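Local coordinates for drebrin (Homo sapiens, PDB 5Y1Z), which probably binds actin filaments through an ADF/cofilin-type domain, as a developmentally regulated protein of the brain, at residues Ala17-Val22 and Tyr67-Val72; Ala32-Glu37 and Leu43-Ser48. All coordinates share one frame; numbering follows the deposited sequence.

Interaction 1 of 2, residues Ala17-Val22 and Tyr67-Val72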
# COMPACT_ATOMS: atom_id res chain seq x y z
N ALA A 17 13.64 5.89 -16.37
CA ALA A 17 14.66 6.44 -17.26
C ALA A 17 15.22 7.74 -16.70
O ALA A 17 16.44 7.98 -16.77
CB ALA A 17 14.07 6.64 -18.65
N ALA A 18 14.36 8.60 -16.16
CA ALA A 18 14.85 9.81 -15.51
C ALA A 18 15.71 9.46 -14.30
O ALA A 18 16.80 10.02 -14.11
CB ALA A 18 13.69 10.68 -15.10
N TYR A 19 15.23 8.53 -13.48
CA TYR A 19 15.96 8.17 -12.27
C TYR A 19 17.32 7.56 -12.61
O TYR A 19 18.34 7.86 -11.97
CB TYR A 19 15.10 7.21 -11.46
CG TYR A 19 15.82 6.34 -10.47
CD1 TYR A 19 16.18 6.82 -9.22
CD2 TYR A 19 16.10 5.02 -10.77
CE1 TYR A 19 16.82 6.01 -8.30
CE2 TYR A 19 16.72 4.19 -9.87
CZ TYR A 19 17.08 4.69 -8.64
OH TYR A 19 17.71 3.85 -7.74
N GLU A 20 17.35 6.70 -13.63
CA GLU A 20 18.61 6.11 -14.07
C GLU A 20 19.56 7.18 -14.56
O GLU A 20 20.77 7.12 -14.29
CB GLU A 20 18.33 5.05 -15.14
CG GLU A 20 19.57 4.44 -15.75
CD GLU A 20 19.27 3.17 -16.53
OE1 GLU A 20 18.52 3.25 -17.55
OE2 GLU A 20 19.77 2.09 -16.14
N GLU A 21 19.05 8.19 -15.28
CA GLU A 21 19.89 9.32 -15.68
C GLU A 21 20.49 10.02 -14.48
O GLU A 21 21.66 10.42 -14.49
CB GLU A 21 19.09 10.32 -16.51
CG GLU A 21 19.26 10.17 -17.99
CD GLU A 21 20.40 11.02 -18.52
OE1 GLU A 21 20.36 12.27 -18.33
OE2 GLU A 21 21.34 10.44 -19.13
N VAL A 22 19.70 10.18 -13.41
CA VAL A 22 20.23 10.84 -12.22
C VAL A 22 21.29 9.98 -11.53
O VAL A 22 22.29 10.51 -11.02
CB VAL A 22 19.09 11.20 -11.26
CG1 VAL A 22 19.65 11.62 -9.92
CG2 VAL A 22 18.22 12.30 -11.84
N TYR A 67 7.54 15.20 -6.20
CA TYR A 67 8.67 14.49 -5.59
C TYR A 67 9.93 14.79 -6.38
O TYR A 67 10.00 14.50 -7.59
CB TYR A 67 8.39 12.97 -5.52
CG TYR A 67 7.13 12.66 -4.75
CD1 TYR A 67 7.10 12.82 -3.37
CD2 TYR A 67 5.97 12.27 -5.40
CE1 TYR A 67 5.95 12.58 -2.65
CE2 TYR A 67 4.80 12.02 -4.68
CZ TYR A 67 4.80 12.18 -3.30
OH TYR A 67 3.66 11.94 -2.55
N GLY A 68 10.93 15.36 -5.71
CA GLY A 68 12.17 15.73 -6.38
C GLY A 68 13.32 14.82 -6.02
O GLY A 68 13.64 14.64 -4.85
N PHE A 69 13.93 14.18 -7.01
CA PHE A 69 14.99 13.23 -6.75
C PHE A 69 16.26 13.86 -7.31
O PHE A 69 16.44 13.95 -8.53
CB PHE A 69 14.70 11.88 -7.40
CG PHE A 69 15.74 10.83 -7.11
CD1 PHE A 69 15.70 10.10 -5.94
CD2 PHE A 69 16.77 10.57 -8.01
CE1 PHE A 69 16.67 9.11 -5.69
CE2 PHE A 69 17.73 9.60 -7.76
CZ PHE A 69 17.69 8.88 -6.60
N CYS A 70 17.12 14.30 -6.40
CA CYS A 70 18.32 15.02 -6.77
C CYS A 70 19.56 14.33 -6.22
O CYS A 70 19.63 13.97 -5.04
CB CYS A 70 18.22 16.45 -6.26
SG CYS A 70 19.60 17.49 -6.75
N SER A 71 20.55 14.17 -7.09
CA SER A 71 21.86 13.65 -6.73
C SER A 71 22.76 14.80 -6.30
O SER A 71 22.80 15.85 -6.96
CB SER A 71 22.49 12.94 -7.92
OG SER A 71 23.86 12.69 -7.68
N VAL A 72 23.49 14.61 -5.21
CA VAL A 72 24.30 15.67 -4.62
C VAL A 72 25.70 15.14 -4.33
O VAL A 72 25.85 14.14 -3.61
CB VAL A 72 23.66 16.20 -3.32
CG1 VAL A 72 24.63 17.08 -2.61
CG2 VAL A 72 22.42 16.97 -3.64

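Interaction 2 of 2, residues Ala32-Glu37 and Leu43-Ser48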
# COMPACT_ATOMS: atom_id res chain seq x y z
N ALA A 32 15.61 14.88 -11.12
CA ALA A 32 14.37 14.54 -11.79
C ALA A 32 13.22 14.94 -10.88
O ALA A 32 13.35 14.97 -9.65
CB ALA A 32 14.34 13.04 -12.17
N LEU A 33 12.10 15.34 -11.48
CA LEU A 33 10.96 15.87 -10.77
C LEU A 33 9.71 15.14 -11.25
O LEU A 33 9.36 15.22 -12.44
CB LEU A 33 10.82 17.39 -11.01
CG LEU A 33 9.60 18.04 -10.40
CD1 LEU A 33 9.71 17.94 -8.88
CD2 LEU A 33 9.50 19.48 -10.88
N TYR A 34 9.01 14.51 -10.32
CA TYR A 34 7.78 13.75 -10.59
C TYR A 34 6.57 14.35 -9.88
O TYR A 34 6.70 15.10 -8.90
CB TYR A 34 7.92 12.28 -10.15
CG TYR A 34 9.20 11.60 -10.58
CD1 TYR A 34 9.27 10.96 -11.82
CD2 TYR A 34 10.34 11.58 -9.77
CE1 TYR A 34 10.40 10.33 -12.24
CE2 TYR A 34 11.50 10.94 -10.20
CZ TYR A 34 11.52 10.32 -11.44
OH TYR A 34 12.63 9.67 -11.93
N THR A 35 5.39 14.03 -10.39
CA THR A 35 4.14 14.58 -9.84
C THR A 35 3.00 13.66 -10.25
O THR A 35 3.17 12.74 -11.06
CB THR A 35 3.89 16.02 -10.30
OG1 THR A 35 2.77 16.56 -9.58
CG2 THR A 35 3.61 16.07 -11.80
N TYR A 36 1.81 13.93 -9.71
CA TYR A 36 0.67 13.10 -10.08
C TYR A 36 0.01 13.60 -11.36
O TYR A 36 -0.02 14.80 -11.65
CB TYR A 36 -0.36 13.06 -8.95
CG TYR A 36 0.19 12.53 -7.64
CD1 TYR A 36 0.81 13.37 -6.74
CD2 TYR A 36 0.09 11.18 -7.32
CE1 TYR A 36 1.33 12.88 -5.56
CE2 TYR A 36 0.60 10.69 -6.12
CZ TYR A 36 1.23 11.54 -5.26
OH TYR A 36 1.72 11.04 -4.09
N GLU A 37 -0.54 12.65 -12.12
CA GLU A 37 -1.40 13.01 -13.24
C GLU A 37 -2.75 13.45 -12.71
O GLU A 37 -3.22 12.97 -11.68
CB GLU A 37 -1.56 11.85 -14.21
CG GLU A 37 -1.67 12.33 -15.64
CD GLU A 37 -0.99 11.40 -16.62
OE1 GLU A 37 -1.14 10.17 -16.47
OE2 GLU A 37 -0.32 11.91 -17.55
N LEU A 43 1.93 8.30 -10.87
CA LEU A 43 3.05 9.21 -10.95
C LEU A 43 3.49 9.42 -12.40
O LEU A 43 3.42 8.52 -13.24
CB LEU A 43 4.20 8.66 -10.12
CG LEU A 43 5.00 9.64 -9.29
CD1 LEU A 43 4.08 10.49 -8.40
CD2 LEU A 43 5.95 8.85 -8.46
N LYS A 44 3.91 10.64 -12.71
CA LYS A 44 4.42 10.96 -14.03
C LYS A 44 5.67 11.83 -13.89
O LYS A 44 5.91 12.46 -12.85
CB LYS A 44 3.33 11.62 -14.90
CG LYS A 44 3.04 13.09 -14.57
CD LYS A 44 1.97 13.69 -15.50
CE LYS A 44 2.46 14.84 -16.34
NZ LYS A 44 1.27 15.70 -16.62
N LEU A 45 6.48 11.83 -14.93
CA LEU A 45 7.67 12.65 -14.93
C LEU A 45 7.25 14.07 -15.32
O LEU A 45 6.51 14.27 -16.28
CB LEU A 45 8.71 12.09 -15.89
CG LEU A 45 9.79 13.07 -16.30
CD1 LEU A 45 10.71 13.13 -15.10
CD2 LEU A 45 10.56 12.57 -17.50
N ALA A 46 7.66 15.04 -14.51
CA ALA A 46 7.33 16.43 -14.77
C ALA A 46 8.45 17.14 -15.48
O ALA A 46 8.21 17.88 -16.44
CB ALA A 46 7.04 17.17 -13.46
N ALA A 47 9.67 16.92 -15.02
CA ALA A 47 10.82 17.55 -15.65
C ALA A 47 12.07 16.86 -15.13
O ALA A 47 12.02 16.03 -14.23
CB ALA A 47 10.84 19.05 -15.36
N SER A 48 13.21 17.26 -15.69
CA SER A 48 14.49 16.71 -15.28
C SER A 48 15.57 17.61 -15.85
O SER A 48 15.33 18.35 -16.81
CB SER A 48 14.65 15.27 -15.78
OG SER A 48 14.60 15.24 -17.20

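Interaction 1 of 2, residues Ala17-Val22 and Tyr67-Val72
Y19 and V22, one turn apart on helix 12-23, meet F69 of strand 65-72 where the helix packs on the mixed sheet of the ADF-homology fold. Within these segments the helix runs at only 19° to the strand, with the axes 9.1 Å apart. F69 points its side chain at the helix, CG anti to the backbone N (chi1 -177°), and presents one ring face to Y19. CD1 of Y19 sits over that face, displaced toward the rim, while CE1 of Y19 comes 3.4 Å from CZ of F69. That CZ lies at the edge of the Y19 ring, near its plane. The two planes make 58°, an oblique pairing. V22 brings CG1 to the same phenyl ring from another direction, 3.5 Å from CE2 of F69.

The contact is apolar and buried. F69 also meets the ring of Y82 in strand 81-88, nearly parallel to it, and the Y19 hydroxyl is hydrogen-bonded to the carbonyl O of Q112. Further along the strand, S71 also faces the helix and extends the contact: its CB lies 3.7 Å from V22 CG1, the same methyl that touches F69.

Interaction 2 of 2, residues Ala32-Glu37 and Leu43-Ser48
The carbonyl of L33 receives two bonds from the neighbouring strand, A46 N at 2.7 Å and A47 N at 3.1 Å from L33 O, both in the carbonyl plane. This is a classic beta bulge in the antiparallel hairpin of strands 31-36 and 43-49: two residues face one, and the register shifts by one between L33 and Y34. A47 O takes L33 N in return. Beyond the bulge, T35 and K44 form a regular hydrogen-bonded pair, T35 N to K44 O at 3.0 Å and K44 N to T35 O at 2.8 Å.

Y34 and L45 share the face turned to helix 12-23, where CE1 of Y34 lies 4.0 Å from L45 CD1. With CG beside its own backbone N (chi1 -47°), the Y34 ring presents its edge to K44 O. At the Y36 end, L43 CD1 sits over the middle of the Y36 ring, a CH-pi contact 4.2 Å from the centroid.

Further out, F111 stacks on the Y34 ring and L15 O accepts the bond from its hydroxyl. With an alanine here, a gap would probably open between L45 and F111, and L15 O would be left without that partner. T35 OG1 meets V65 O and K64 NZ. Y36 OH is hydrogen-bonded to Y67 OH and H103 ND1. Backbone bonds thus fix the hairpin's register, while the buried rings, polar at their hydroxyls, join it to the surrounding fold.

Overall arrangement
From the N terminus, helix 12-23 comes first and is followed, after a loop, by strand 31-36, which turns back through the hairpin of interaction 2, a short loop of five residues between the segments. The chain then passes helix 52-56 before strand 65-72 returns to meet the helix in interaction 1, closing a much longer loop. Interaction 2 is therefore nested inside interaction 1, with centres about 11 Å apart. Strand 31-36 lies between strands 43-49 and 65-72 in the sheet, so the two contacts adjoin: F69 N bonds to A32 O, and the hydroxyls of Y67 and Y36 probably share a hydrogen bond. A18 packs against Y34 from the helix, tying helix, hairpin and central strand into one body.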